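Local coordinates for capsid Protein (Unidentified, PDB 4DMI), which probably forms part of the shell of an unidentified phage as a capsid protein that assembles into pentamers, at residues 101-106 against 149-154; 91-96 against 130-135; 85-90 against 134-139; 64-69 against 160-165. One frame throughout, in Å; residues are numbered along the deposited sequence. Where two conformers were deposited one is given.

Interaction 1: residues 101-106 against 149-154; sequences IAVIEV and QARSNN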
loop_
_atom_site.group_PDB
_atom_site.type_symbol
_atom_site.label_atom_id
_atom_site.label_comp_id
_atom_site.label_asym_id
_atom_site.label_seq_id
_atom_site.Cartn_x
_atom_site.Cartn_y
_atom_site.Cartn_z
ATOM N N ILE B 101 -9.847 -19.994 21.532
ATOM C CA ILE B 101 -9.802 -19.740 20.095
ATOM C C ILE B 101 -10.634 -18.525 19.722
ATOM O O ILE B 101 -11.792 -18.424 20.121
ATOM C CB ILE B 101 -10.360 -20.953 19.338
ATOM C CG1 ILE B 101 -9.506 -22.187 19.638
ATOM C CG2 ILE B 101 -10.452 -20.670 17.837
ATOM C CD1 ILE B 101 -10.061 -23.484 19.046
ATOM N N ALA B 102 -10.040 -17.609 18.960
ATOM C CA ALA B 102 -10.733 -16.453 18.400
ATOM C C ALA B 102 -10.270 -16.295 16.964
ATOM O O ALA B 102 -9.101 -15.974 16.712
ATOM C CB ALA B 102 -10.417 -15.209 19.196
ATOM N N VAL B 103 -11.165 -16.557 16.017
ATOM C CA VAL B 103 -10.773 -16.621 14.614
ATOM C C VAL B 103 -11.772 -15.971 13.680
ATOM O O VAL B 103 -12.952 -15.790 14.022
ATOM C CB VAL B 103 -10.567 -18.085 14.132
ATOM C CG1 VAL B 103 -9.408 -18.756 14.872
ATOM C CG2 VAL B 103 -11.851 -18.901 14.281
ATOM N N ILE B 104 -11.286 -15.609 12.498
ATOM C CA ILE B 104 -12.147 -15.358 11.350
ATOM C C ILE B 104 -12.005 -16.580 10.471
ATOM O O ILE B 104 -10.898 -17.039 10.199
ATOM C CB ILE B 104 -11.682 -14.125 10.549
ATOM C CG1 ILE B 104 -11.847 -12.853 11.393
ATOM C CG2 ILE B 104 -12.460 -14.004 9.236
ATOM C CD1 ILE B 104 -13.312 -12.365 11.537
ATOM N N GLU B 105 -13.133 -17.136 10.012
ATOM C CA GLU B 105 -13.075 -18.298 9.133
ATOM C C GLU B 105 -14.165 -18.300 8.075
ATOM O O GLU B 105 -15.236 -17.711 8.242
ATOM C CB GLU B 105 -13.123 -19.601 9.939
ATOM C CG GLU B 105 -14.411 -19.795 10.716
ATOM C CD GLU B 105 -14.280 -20.849 11.792
ATOM O OE1 GLU B 105 -13.143 -21.314 12.012
ATOM O OE2 GLU B 105 -15.312 -21.211 12.409
ATOM N N VAL B 106 -13.875 -18.989 6.971
ATOM C CA VAL B 106 -14.841 -19.164 5.897
ATOM C C VAL B 106 -15.162 -20.654 5.811
ATOM O O VAL B 106 -14.293 -21.494 6.032
ATOM C CB VAL B 106 -14.328 -18.593 4.552
ATOM C CG1 VAL B 106 -12.999 -19.215 4.145
ATOM C CG2 VAL B 106 -15.371 -18.773 3.455
ATOM N N GLN B 149 -17.471 -15.997 8.892
ATOM C CA GLN B 149 -17.880 -15.906 10.296
ATOM C C GLN B 149 -16.745 -15.571 11.258
ATOM O O GLN B 149 -15.565 -15.755 10.957
ATOM C CB GLN B 149 -18.579 -17.212 10.722
ATOM C CG GLN B 149 -17.640 -18.418 10.740
ATOM C CD GLN B 149 -18.359 -19.755 10.905
ATOM O OE1 GLN B 149 -19.560 -19.874 10.651
ATOM N NE2 GLN B 149 -17.620 -20.766 11.347
ATOM N N ALA B 150 -17.126 -15.044 12.414
ATOM C CA ALA B 150 -16.206 -14.806 13.520
ATOM C C ALA B 150 -16.570 -15.821 14.588
ATOM O O ALA B 150 -17.749 -16.022 14.891
ATOM C CB ALA B 150 -16.389 -13.409 14.045
ATOM N N ARG B 151 -15.571 -16.460 15.173
ATOM C CA ARG B 151 -15.838 -17.460 16.191
ATOM C C ARG B 151 -14.887 -17.326 17.373
ATOM O O ARG B 151 -13.665 -17.270 17.200
ATOM C CB ARG B 151 -15.736 -18.866 15.590
ATOM C CG ARG B 151 -15.991 -19.982 16.590
ATOM C CD ARG B 151 -16.103 -21.329 15.894
ATOM N NE ARG B 151 -14.859 -21.716 15.230
ATOM C CZ ARG B 151 -13.901 -22.440 15.801
ATOM N NH1 ARG B 151 -14.033 -22.858 17.055
ATOM N NH2 ARG B 151 -12.814 -22.751 15.117
ATOM N N SER B 152 -15.463 -17.255 18.569
ATOM C CA SER B 152 -14.731 -17.342 19.826
ATOM C C SER B 152 -15.299 -18.507 20.617
ATOM O O SER B 152 -16.524 -18.617 20.764
ATOM C CB SER B 152 -14.905 -16.064 20.642
ATOM O OG SER B 152 -14.673 -16.329 22.020
ATOM N N ASN B 153 -14.439 -19.387 21.122
ATOM C CA ASN B 153 -14.929 -20.580 21.822
ATOM C C ASN B 153 -14.911 -20.441 23.336
ATOM O O ASN B 153 -15.131 -21.417 24.055
ATOM C CB ASN B 153 -14.125 -21.821 21.418
ATOM C CG ASN B 153 -12.748 -21.862 22.065
ATOM O OD1 ASN B 153 -12.244 -20.849 22.553
ATOM N ND2 ASN B 153 -12.137 -23.041 22.076
ATOM N N ASN B 154 -14.655 -19.230 23.812
ATOM C CA ASN B 154 -14.353 -18.999 25.225
ATOM C C ASN B 154 -14.663 -17.562 25.624
ATOM O O ASN B 154 -14.395 -16.631 24.856
ATOM C CB ASN B 154 -12.865 -19.292 25.468
ATOM C CG ASN B 154 -12.502 -19.343 26.943
ATOM O OD1 ASN B 154 -12.459 -18.318 27.624
ATOM N ND2 ASN B 154 -12.212 -20.540 27.436
#
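Glu105 and Gln149 face each other as a hydrogen-bonded antiparallel pair, and in the Glu105 conformer described, one of two, the carboxylate also reaches Arg151. Its OE2 takes two donors: Gln149 NE2 at 2.6 Å from the anti side, and Arg151 NE at 2.9 Å from the syn side, 34° out of the carboxylate plane. The second bond is a salt bridge, and the carboxylate lies at the edge of the guanidinium. Arg151 NH2 adds a weak, long bond to Glu105 OE1. Arg151 comes up from its own strand with CG anti to the backbone N (chi1 180°) and bends at chi3, which turns NE toward the carboxylate.

Beneath this polar row the backbone pairs in both directions, Val103 N to Arg151 O and Arg151 N to Val103 O each spanning 2.9 Å. Where the strands part, the Asn153 side chain takes over: its OD1 receives Ile101 N at 2.7 Å, with the N-H nearly straight but 50° above the amide plane. ND2 lies 3.7 Å from Ile101 CG1 and hydrogen-bonds to Gly99 O.

The opposite face carries Ile104 and Ala150, where Ile104 CD1 touches Ala150 CB at 4.1 Å; both pack on Val159 of strand 158-167 and on Ile78. Within the sheet, strand 112-121 borders 102-107, and strand 74-77 borders 147-152.

Interaction 2: residues 91-96 against 130-135; sequences LSSRDE and QSVPVP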
loop_
_atom_site.group_PDB
_atom_site.type_symbol
_atom_site.label_atom_id
_atom_site.label_comp_id
_atom_site.label_asym_id
_atom_site.label_seq_id
_atom_site.Cartn_x
_atom_site.Cartn_y
_atom_site.Cartn_z
ATOM N N LEU B 91 -8.147 -9.828 16.796
ATOM C CA LEU B 91 -8.398 -10.989 17.640
ATOM C C LEU B 91 -7.628 -10.830 18.935
ATOM O O LEU B 91 -6.552 -10.223 18.964
ATOM C CB LEU B 91 -7.857 -12.249 16.959
ATOM C CG LEU B 91 -8.143 -12.449 15.471
ATOM C CD1 LEU B 91 -7.306 -13.613 14.937
ATOM C CD2 LEU B 91 -9.633 -12.714 15.265
ATOM N N SER B 92 -8.119 -11.435 20.007
ATOM C CA SER B 92 -7.351 -11.525 21.247
ATOM C C SER B 92 -6.216 -12.532 21.128
ATOM O O SER B 92 -6.479 -13.729 21.040
ATOM C CB SER B 92 -8.254 -12.032 22.377
ATOM O OG SER B 92 -9.389 -11.203 22.589
ATOM N N SER B 93 -4.960 -12.090 21.181
ATOM C CA SER B 93 -3.884 -13.080 21.112
ATOM C C SER B 93 -3.878 -14.008 22.307
ATOM O O SER B 93 -4.223 -13.628 23.431
ATOM C CB SER B 93 -2.496 -12.440 20.954
ATOM O OG SER B 93 -1.995 -11.959 22.201
ATOM N N ARG B 94 -3.487 -15.265 22.051
ATOM C CA ARG B 94 -3.235 -16.221 23.117
ATOM C C ARG B 94 -1.978 -17.014 22.781
ATOM O O ARG B 94 -1.501 -16.993 21.637
ATOM C CB ARG B 94 -4.422 -17.176 23.314
ATOM C CG ARG B 94 -5.727 -16.511 23.747
ATOM C CD ARG B 94 -5.654 -15.970 25.177
ATOM N NE ARG B 94 -5.481 -17.047 26.149
ATOM C CZ ARG B 94 -6.250 -17.228 27.215
ATOM N NH1 ARG B 94 -7.258 -16.401 27.461
ATOM N NH2 ARG B 94 -6.014 -18.240 28.035
ATOM N N ASP B 95 -1.451 -17.702 23.788
ATOM C CA ASP B 95 -0.360 -18.662 23.622
ATOM C C ASP B 95 -0.726 -19.703 22.570
ATOM O O ASP B 95 -1.886 -20.070 22.434
ATOM C CB ASP B 95 -0.119 -19.360 24.965
ATOM C CG ASP B 95 1.133 -20.212 24.981
ATOM O OD1 ASP B 95 1.356 -21.008 24.045
ATOM O OD2 ASP B 95 1.895 -20.093 25.962
ATOM N N GLU B 96 0.265 -20.189 21.832
ATOM C CA GLU B 96 0.003 -21.193 20.801
ATOM C C GLU B 96 -0.570 -22.495 21.367
ATOM O O GLU B 96 -1.255 -23.232 20.653
ATOM C CB GLU B 96 1.246 -21.454 19.947
ATOM C CG GLU B 96 2.443 -21.969 20.715
ATOM C CD GLU B 96 2.416 -23.475 20.926
ATOM O OE1 GLU B 96 3.053 -23.958 21.890
ATOM O OE2 GLU B 96 1.754 -24.187 20.131
ATOM N N GLN B 130 1.225 -12.117 28.490
ATOM C CA GLN B 130 0.574 -10.913 28.001
ATOM C C GLN B 130 -0.016 -11.147 26.629
ATOM O O GLN B 130 0.478 -11.972 25.851
ATOM C CB GLN B 130 1.553 -9.743 27.952
ATOM C CG GLN B 130 2.144 -9.374 29.319
ATOM C CD GLN B 130 1.097 -8.855 30.288
ATOM O OE1 GLN B 130 0.136 -8.189 29.887
ATOM N NE2 GLN B 130 1.262 -9.182 31.566
ATOM N N SER B 131 -1.085 -10.406 26.350
ATOM C CA SER B 131 -1.827 -10.502 25.110
ATOM C C SER B 131 -1.906 -9.147 24.408
ATOM O O SER B 131 -1.936 -8.086 25.051
ATOM C CB SER B 131 -3.234 -11.025 25.428
ATOM O OG SER B 131 -4.127 -10.985 24.322
ATOM N N VAL B 132 -1.933 -9.201 23.078
ATOM C CA VAL B 132 -2.050 -8.033 22.208
ATOM C C VAL B 132 -3.134 -8.308 21.175
ATOM O O VAL B 132 -3.479 -9.471 20.922
ATOM C CB VAL B 132 -0.715 -7.721 21.478
ATOM C CG1 VAL B 132 0.346 -7.279 22.477
ATOM C CG2 VAL B 132 -0.228 -8.936 20.660
ATOM N N PRO B 133 -3.691 -7.253 20.565
ATOM C CA PRO B 133 -4.562 -7.509 19.416
ATOM C C PRO B 133 -3.787 -8.151 18.262
ATOM O O PRO B 133 -2.603 -7.839 18.044
ATOM C CB PRO B 133 -5.021 -6.101 18.999
ATOM C CG PRO B 133 -3.963 -5.158 19.551
ATOM C CD PRO B 133 -3.523 -5.813 20.840
ATOM N N VAL B 134 -4.436 -9.068 17.555
ATOM C CA VAL B 134 -3.879 -9.617 16.322
ATOM C C VAL B 134 -4.722 -9.071 15.177
ATOM O O VAL B 134 -5.877 -9.458 15.000
ATOM C CB VAL B 134 -3.937 -11.150 16.310
ATOM C CG1 VAL B 134 -3.263 -11.708 15.046
ATOM C CG2 VAL B 134 -3.290 -11.731 17.569
ATOM N N PRO B 135 -4.171 -8.130 14.412
ATOM C CA PRO B 135 -5.014 -7.504 13.385
ATOM C C PRO B 135 -5.218 -8.345 12.137
ATOM O O PRO B 135 -4.406 -9.207 11.774
ATOM C CB PRO B 135 -4.246 -6.219 13.038
ATOM C CG PRO B 135 -2.790 -6.549 13.389
ATOM C CD PRO B 135 -2.888 -7.434 14.605
HETATM O O HOH W 1 -1.163 -13.674 24.292
#
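Leu91 and Val134 form an antiparallel hydrogen-bonded pair, Val134 N reaching Leu91 O at 2.8 Å and Leu91 N returning to Val134 O. The strand order is consistent with a viral jelly roll, and this contact lies at one end of the ladder between its strands 83-95 and 133-142. Pro133, which has no N-H to give, stands opposite Ser92 in a non-hydrogen-bonded position, so the ladder loses no bond there. One step on, Ser93 N still donates to Val132 O at 3.0 Å, but the answering bond is made by a side chain: Val132 N points to Ser93 OG at 2.9 Å, with an N-H angle of 166°. That hydroxyl sits between the backbone N and the carbonyl carbon of its own residue (chi1 80°), facing the other segment.

Ser131 replies in kind, its OG donating to Ser93 O, so two serines splice the segments where regular strand pairing stops. Ser131 OG is also met by Ser122 N of the third subunit, and Ser92 OG hydrogen-bonds to Ile120 O of that same neighbour, which ties this end of the sheet to the pentamer interface.

The apolar part is small. Leu91 CB lies against Val134 CB, and Val134 CG2 rests on Ser93 CB at 3.5 Å. Beyond the serines a water continues the link, lying 2.8 Å from Ser93 OG and donating to Gln130 O over the same distance.

Interaction 3: residues 85-90 against 134-139; sequences YKVVGN and VPFDLM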
loop_
_atom_site.group_PDB
_atom_site.type_symbol
_atom_site.label_atom_id
_atom_site.label_comp_id
_atom_site.label_asym_id
_atom_site.label_seq_id
_atom_site.Cartn_x
_atom_site.Cartn_y
_atom_site.Cartn_z
ATOM N N TYR B 85 -16.381 -9.018 0.122
ATOM C CA TYR B 85 -16.492 -8.364 1.418
ATOM C C TYR B 85 -15.140 -7.942 1.943
ATOM O O TYR B 85 -14.191 -8.726 1.930
ATOM C CB TYR B 85 -17.147 -9.310 2.431
ATOM C CG TYR B 85 -18.560 -9.715 2.071
ATOM C CD1 TYR B 85 -18.794 -10.795 1.224
ATOM C CD2 TYR B 85 -19.653 -9.021 2.567
ATOM C CE1 TYR B 85 -20.085 -11.179 0.886
ATOM C CE2 TYR B 85 -20.958 -9.397 2.229
ATOM C CZ TYR B 85 -21.156 -10.474 1.389
ATOM O OH TYR B 85 -22.427 -10.871 1.044
ATOM N N LYS B 86 -15.048 -6.705 2.424
ATOM C CA LYS B 86 -13.869 -6.255 3.153
ATOM C C LYS B 86 -14.162 -6.506 4.621
ATOM O O LYS B 86 -15.234 -6.196 5.110
ATOM C CB LYS B 86 -13.625 -4.767 2.912
ATOM C CG LYS B 86 -12.618 -4.150 3.876
ATOM C CD LYS B 86 -12.356 -2.685 3.525
ATOM C CE LYS B 86 -11.233 -2.124 4.378
ATOM N NZ LYS B 86 -10.767 -0.798 3.902
ATOM N N VAL B 87 -13.213 -7.125 5.336
ATOM C CA VAL B 87 -13.389 -7.395 6.758
ATOM C C VAL B 87 -12.101 -7.072 7.505
ATOM O O VAL B 87 -11.024 -7.569 7.166
ATOM C CB VAL B 87 -13.850 -8.861 7.014
ATOM C CG1 VAL B 87 -12.915 -9.863 6.358
ATOM C CG2 VAL B 87 -13.972 -9.129 8.499
ATOM N N VAL B 88 -12.217 -6.195 8.496
ATOM C CA VAL B 88 -11.063 -5.677 9.213
ATOM C C VAL B 88 -11.341 -5.664 10.701
ATOM O O VAL B 88 -12.463 -5.433 11.140
ATOM C CB VAL B 88 -10.699 -4.255 8.749
ATOM C CG1 VAL B 88 -10.309 -4.253 7.309
ATOM C CG2 VAL B 88 -11.853 -3.310 8.945
ATOM N N GLY B 89 -10.308 -5.909 11.491
ATOM C CA GLY B 89 -10.499 -5.985 12.926
ATOM C C GLY B 89 -9.352 -6.625 13.660
ATOM O O GLY B 89 -8.224 -6.612 13.167
ATOM N N ASN B 90 -9.644 -7.159 14.844
ATOM C CA ASN B 90 -8.618 -7.737 15.720
ATOM C C ASN B 90 -9.104 -8.979 16.437
ATOM O O ASN B 90 -10.310 -9.161 16.670
ATOM C CB ASN B 90 -8.141 -6.727 16.777
ATOM C CG ASN B 90 -7.351 -5.578 16.187
ATOM O OD1 ASN B 90 -6.195 -5.734 15.793
ATOM N ND2 ASN B 90 -7.978 -4.401 16.124
ATOM N N VAL B 134 -4.436 -9.068 17.555
ATOM C CA VAL B 134 -3.879 -9.617 16.322
ATOM C C VAL B 134 -4.722 -9.071 15.177
ATOM O O VAL B 134 -5.877 -9.458 15.000
ATOM C CB VAL B 134 -3.937 -11.150 16.310
ATOM C CG1 VAL B 134 -3.263 -11.708 15.046
ATOM C CG2 VAL B 134 -3.290 -11.731 17.569
ATOM N N PRO B 135 -4.171 -8.130 14.412
ATOM C CA PRO B 135 -5.014 -7.504 13.385
ATOM C C PRO B 135 -5.218 -8.345 12.137
ATOM O O PRO B 135 -4.406 -9.207 11.774
ATOM C CB PRO B 135 -4.246 -6.219 13.038
ATOM C CG PRO B 135 -2.790 -6.549 13.389
ATOM C CD PRO B 135 -2.888 -7.434 14.605
ATOM N N PHE B 136 -6.342 -8.094 11.479
ATOM C CA PHE B 136 -6.583 -8.657 10.155
ATOM C C PHE B 136 -7.239 -7.604 9.275
ATOM O O PHE B 136 -7.937 -6.705 9.773
ATOM C CB PHE B 136 -7.426 -9.948 10.219
ATOM C CG PHE B 136 -8.741 -9.774 10.932
ATOM C CD1 PHE B 136 -9.853 -9.285 10.258
ATOM C CD2 PHE B 136 -8.851 -10.065 12.289
ATOM C CE1 PHE B 136 -11.063 -9.099 10.929
ATOM C CE2 PHE B 136 -10.054 -9.889 12.965
ATOM C CZ PHE B 136 -11.158 -9.403 12.284
ATOM N N ASP B 137 -7.011 -7.714 7.968
ATOM C CA ASP B 137 -7.581 -6.807 6.975
ATOM C C ASP B 137 -7.650 -7.601 5.674
ATOM O O ASP B 137 -6.656 -7.737 4.951
ATOM C CB ASP B 137 -6.715 -5.540 6.840
ATOM C CG ASP B 137 -7.346 -4.475 5.957
ATOM O OD1 ASP B 137 -8.240 -4.798 5.145
ATOM O OD2 ASP B 137 -6.942 -3.300 6.077
ATOM N N LEU B 138 -8.836 -8.137 5.402
ATOM C CA LEU B 138 -9.038 -9.151 4.382
ATOM C C LEU B 138 -10.059 -8.725 3.339
ATOM O O LEU B 138 -11.005 -7.986 3.633
ATOM C CB LEU B 138 -9.546 -10.432 5.048
ATOM C CG LEU B 138 -8.617 -11.120 6.045
ATOM C CD1 LEU B 138 -9.408 -11.941 7.048
ATOM C CD2 LEU B 138 -7.691 -12.030 5.273
ATOM N N MET B 139 -9.842 -9.183 2.114
ATOM C CA MET B 139 -10.878 -9.178 1.100
ATOM C C MET B 139 -11.263 -10.619 0.846
ATOM O O MET B 139 -10.417 -11.460 0.473
ATOM C CB MET B 139 -10.391 -8.541 -0.200
ATOM C CG MET B 139 -11.441 -8.497 -1.324
ATOM S SD MET B 139 -12.789 -7.329 -1.011
ATOM C CE MET B 139 -11.836 -6.040 -0.201
HETATM O O HOH W 2 -8.555 -0.931 6.036
#
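Phe136 folds its ring back over Gly89, its hydrogen-bonded partner on the antiparallel strand. From CB, chi1 of 56° sets CG between the backbone N and the carbonyl carbon, 3.9 Å from Gly89 O. At CD1 the ring edge faces Val87 O, and CE1 beyond it comes 3.3 Å from Gly89 N; CD2 lies over the Gly89 carbonyl, while CE2 approaches Asn90 N. At the tip, Phe136 CZ stands 3.5 Å from Gly89 CA. Gly89 CA lies 3.9 Å from the centroid of the Phe136 ring and 25° off its normal, a CH-pi contact. Below the ring, Gly89 N donates to Phe136 O and Phe136 N to Gly89 O, so ring and ladder hold the same residue.

On the other face of the sheet, Lys86, extended throughout, and Asp137 come near each other without their charged atoms touching. A water links them, accepting from Lys86 NZ at 3.1 Å and donating to Asp137 OD2 at 2.9 Å.

The pairing is an aromatic rescue of glycine: the lack of a side chain on Gly89 lets the ring lie this close. The two faces differ, one aromatic and apolar, the other mixing apolar side chains with water-bridged opposite charges.

Interaction 4: residues 64-69 against 160-165; sequences INTIDF and QGIARQ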
loop_
_atom_site.group_PDB
_atom_site.type_symbol
_atom_site.label_atom_id
_atom_site.label_comp_id
_atom_site.label_asym_id
_atom_site.label_seq_id
_atom_site.Cartn_x
_atom_site.Cartn_y
_atom_site.Cartn_z
ATOM N N ILE B 64 -25.072 2.765 7.814
ATOM C CA ILE B 64 -26.002 1.832 7.190
ATOM C C ILE B 64 -25.335 0.564 6.662
ATOM O O ILE B 64 -25.897 -0.530 6.798
ATOM C CB ILE B 64 -26.861 2.541 6.115
ATOM C CG1 ILE B 64 -27.978 3.327 6.811
ATOM C CG2 ILE B 64 -27.446 1.552 5.118
ATOM C CD1 ILE B 64 -28.712 4.296 5.917
ATOM N N ASN B 65 -24.145 0.688 6.074
ATOM C CA ASN B 65 -23.517 -0.470 5.417
ATOM C C ASN B 65 -22.593 -1.340 6.281
ATOM O O ASN B 65 -22.182 -2.420 5.865
ATOM C CB ASN B 65 -22.839 -0.073 4.079
ATOM C CG ASN B 65 -21.462 0.604 4.249
ATOM O OD1 ASN B 65 -20.824 0.515 5.287
ATOM N ND2 ASN B 65 -21.016 1.280 3.193
ATOM N N THR B 66 -22.289 -0.889 7.489
ATOM C CA THR B 66 -21.258 -1.555 8.289
ATOM C C THR B 66 -21.810 -2.767 9.018
ATOM O O THR B 66 -22.844 -2.688 9.695
ATOM C CB THR B 66 -20.684 -0.580 9.322
ATOM O OG1 THR B 66 -19.904 0.410 8.643
ATOM C CG2 THR B 66 -19.781 -1.301 10.318
ATOM N N ILE B 67 -21.130 -3.896 8.844
ATOM C CA ILE B 67 -21.435 -5.110 9.580
ATOM C C ILE B 67 -20.484 -5.122 10.760
ATOM O O ILE B 67 -19.332 -5.556 10.638
ATOM C CB ILE B 67 -21.182 -6.355 8.715
ATOM C CG1 ILE B 67 -21.977 -6.280 7.404
ATOM C CG2 ILE B 67 -21.600 -7.606 9.474
ATOM C CD1 ILE B 67 -21.510 -7.288 6.365
ATOM N N ASP B 68 -20.950 -4.615 11.898
ATOM C CA ASP B 68 -20.126 -4.547 13.097
ATOM C C ASP B 68 -20.237 -5.837 13.901
ATOM O O ASP B 68 -21.321 -6.415 14.024
ATOM C CB ASP B 68 -20.526 -3.343 13.957
ATOM C CG ASP B 68 -21.996 -3.360 14.360
ATOM O OD1 ASP B 68 -22.877 -3.511 13.491
ATOM O OD2 ASP B 68 -22.283 -3.214 15.570
ATOM N N PHE B 69 -19.120 -6.306 14.439
ATOM C CA PHE B 69 -19.141 -7.521 15.252
ATOM C C PHE B 69 -18.203 -7.420 16.461
ATOM O O PHE B 69 -17.170 -6.746 16.418
ATOM C CB PHE B 69 -18.869 -8.794 14.419
ATOM C CG PHE B 69 -17.630 -8.717 13.565
ATOM C CD1 PHE B 69 -17.686 -8.171 12.285
ATOM C CD2 PHE B 69 -16.409 -9.162 14.050
ATOM C CE1 PHE B 69 -16.545 -8.077 11.496
ATOM C CE2 PHE B 69 -15.256 -9.089 13.266
ATOM C CZ PHE B 69 -15.320 -8.537 11.993
ATOM N N GLN B 160 -13.269 -8.895 17.103
ATOM C CA GLN B 160 -13.914 -7.583 16.955
ATOM C C GLN B 160 -13.567 -6.958 15.622
ATOM O O GLN B 160 -12.442 -7.070 15.150
ATOM C CB GLN B 160 -13.492 -6.644 18.092
ATOM C CG GLN B 160 -13.905 -7.149 19.460
ATOM C CD GLN B 160 -13.433 -6.264 20.592
ATOM O OE1 GLN B 160 -12.417 -5.573 20.477
ATOM N NE2 GLN B 160 -14.164 -6.285 21.695
ATOM N N GLY B 161 -14.524 -6.285 15.004
ATOM C CA GLY B 161 -14.210 -5.603 13.770
ATOM C C GLY B 161 -15.413 -5.127 13.004
ATOM O O GLY B 161 -16.523 -5.055 13.545
ATOM N N ILE B 162 -15.175 -4.786 11.741
ATOM C CA ILE B 162 -16.227 -4.327 10.849
ATOM C C ILE B 162 -16.047 -4.970 9.488
ATOM O O ILE B 162 -14.937 -5.347 9.099
ATOM C CB ILE B 162 -16.229 -2.781 10.719
ATOM C CG1 ILE B 162 -14.856 -2.260 10.292
ATOM C CG2 ILE B 162 -16.610 -2.125 12.038
ATOM C CD1 ILE B 162 -14.793 -0.740 10.134
ATOM N N ALA B 163 -17.142 -5.092 8.758
ATOM C CA ALA B 163 -17.086 -5.566 7.391
ATOM C C ALA B 163 -18.121 -4.842 6.564
ATOM O O ALA B 163 -19.054 -4.245 7.098
ATOM C CB ALA B 163 -17.325 -7.095 7.320
ATOM N N ARG B 164 -17.957 -4.881 5.253
ATOM C CA ARG B 164 -19.022 -4.449 4.352
ATOM C C ARG B 164 -18.908 -5.124 3.010
ATOM O O ARG B 164 -17.838 -5.605 2.624
ATOM C CB ARG B 164 -19.065 -2.917 4.182
ATOM C CG ARG B 164 -17.842 -2.300 3.499
ATOM C CD ARG B 164 -18.220 -0.949 2.852
ATOM N NE ARG B 164 -18.897 -1.201 1.580
ATOM C CZ ARG B 164 -18.940 -0.353 0.560
ATOM N NH1 ARG B 164 -18.409 0.875 0.677
ATOM N NH2 ARG B 164 -19.527 -0.724 -0.571
ATOM N N GLN B 165 -20.024 -5.163 2.303
ATOM C CA GLN B 165 -20.029 -5.725 0.962
ATOM C C GLN B 165 -19.494 -4.664 0.005
ATOM O O GLN B 165 -20.051 -3.557 -0.086
ATOM C CB GLN B 165 -21.419 -6.184 0.536
ATOM C CG GLN B 165 -21.324 -7.177 -0.631
ATOM C CD GLN B 165 -22.658 -7.644 -1.159
ATOM O OE1 GLN B 165 -23.700 -7.457 -0.531
ATOM N NE2 GLN B 165 -22.633 -8.250 -2.341
HETATM O O HOH W 3 -22.419 -3.962 3.574
#
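Phe69 lays its ring over Gly161, its hydrogen-bonded partner across an antiparallel ladder between strands 67-72 and 158-167, neighbours in one sheet of what appears to be a viral jelly roll. Gly161 CA makes a CH-pi contact with one face, 3.9 Å from the centroid of the Phe69 ring, and Gly161 O lies over the same face, a little off the centre. CE2 passes 3.4 Å from Gly161 N. With chi1 at 51°, CG is drawn over the ladder, and the absence of a side chain on Gly161 lets the ring settle there. The far end of the ring meets Val87 of strand 83-95.

Two rungs hold the backbone. Phe69 and Gly161 exchange a pair of bonds, and Ile67 N donates to Ala163 O at 2.7 Å, nearly straight, while the return bond from Ala163 N to Ile67 O is more bent, at 139°. On the side of the sheet away from Phe69, Thr66 CG2 touches Ile162 CG2 at 3.7 Å; Ile114 of the third subunit packs on Ile162, and Lys113 NZ of that subunit hydrogen-bonds to Thr66 O.

Ahead of the strand, Asn65 ND2 lies over one face of the Arg164 guanidinium, towards its rim, the two planes 37° apart. Asn65 OD1 accepts from Thr62 N, while Asn65 ND2 and Arg164 NH1 both hydrogen-bond to Ala60 O, a shared acceptor that holds the two groups together. The guanidinium also grips Gln165 O with NE and NH2. Nearby, a water donates to Asn65 O at 2.8 Å and accepts from Gln165 N at 3.0 Å.

Interactions 2 and 3 are successive parts of one ladder, between strands 83-95 and 133-142, with centres 15 Å apart. Interaction 4 extends the same layer, since strand 158-167 pairs with 83-95 on its other edge; its centre lies 10 Å from that of interaction 3. Interaction 1 belongs to the facing layer, where Ile104 reaches both Phe136 of interaction 3 and Phe69 of interaction 4, and Leu91 of interaction 2 packs on Ala102 and Val103. Along the chain, interaction 4 encloses the other three, and interaction 1 crosses interactions 2 and 3, an interleaving that fits a jelly roll. Interactions 2 and 4 touch the third subunit over several residues; 2 and 3 both reach the second.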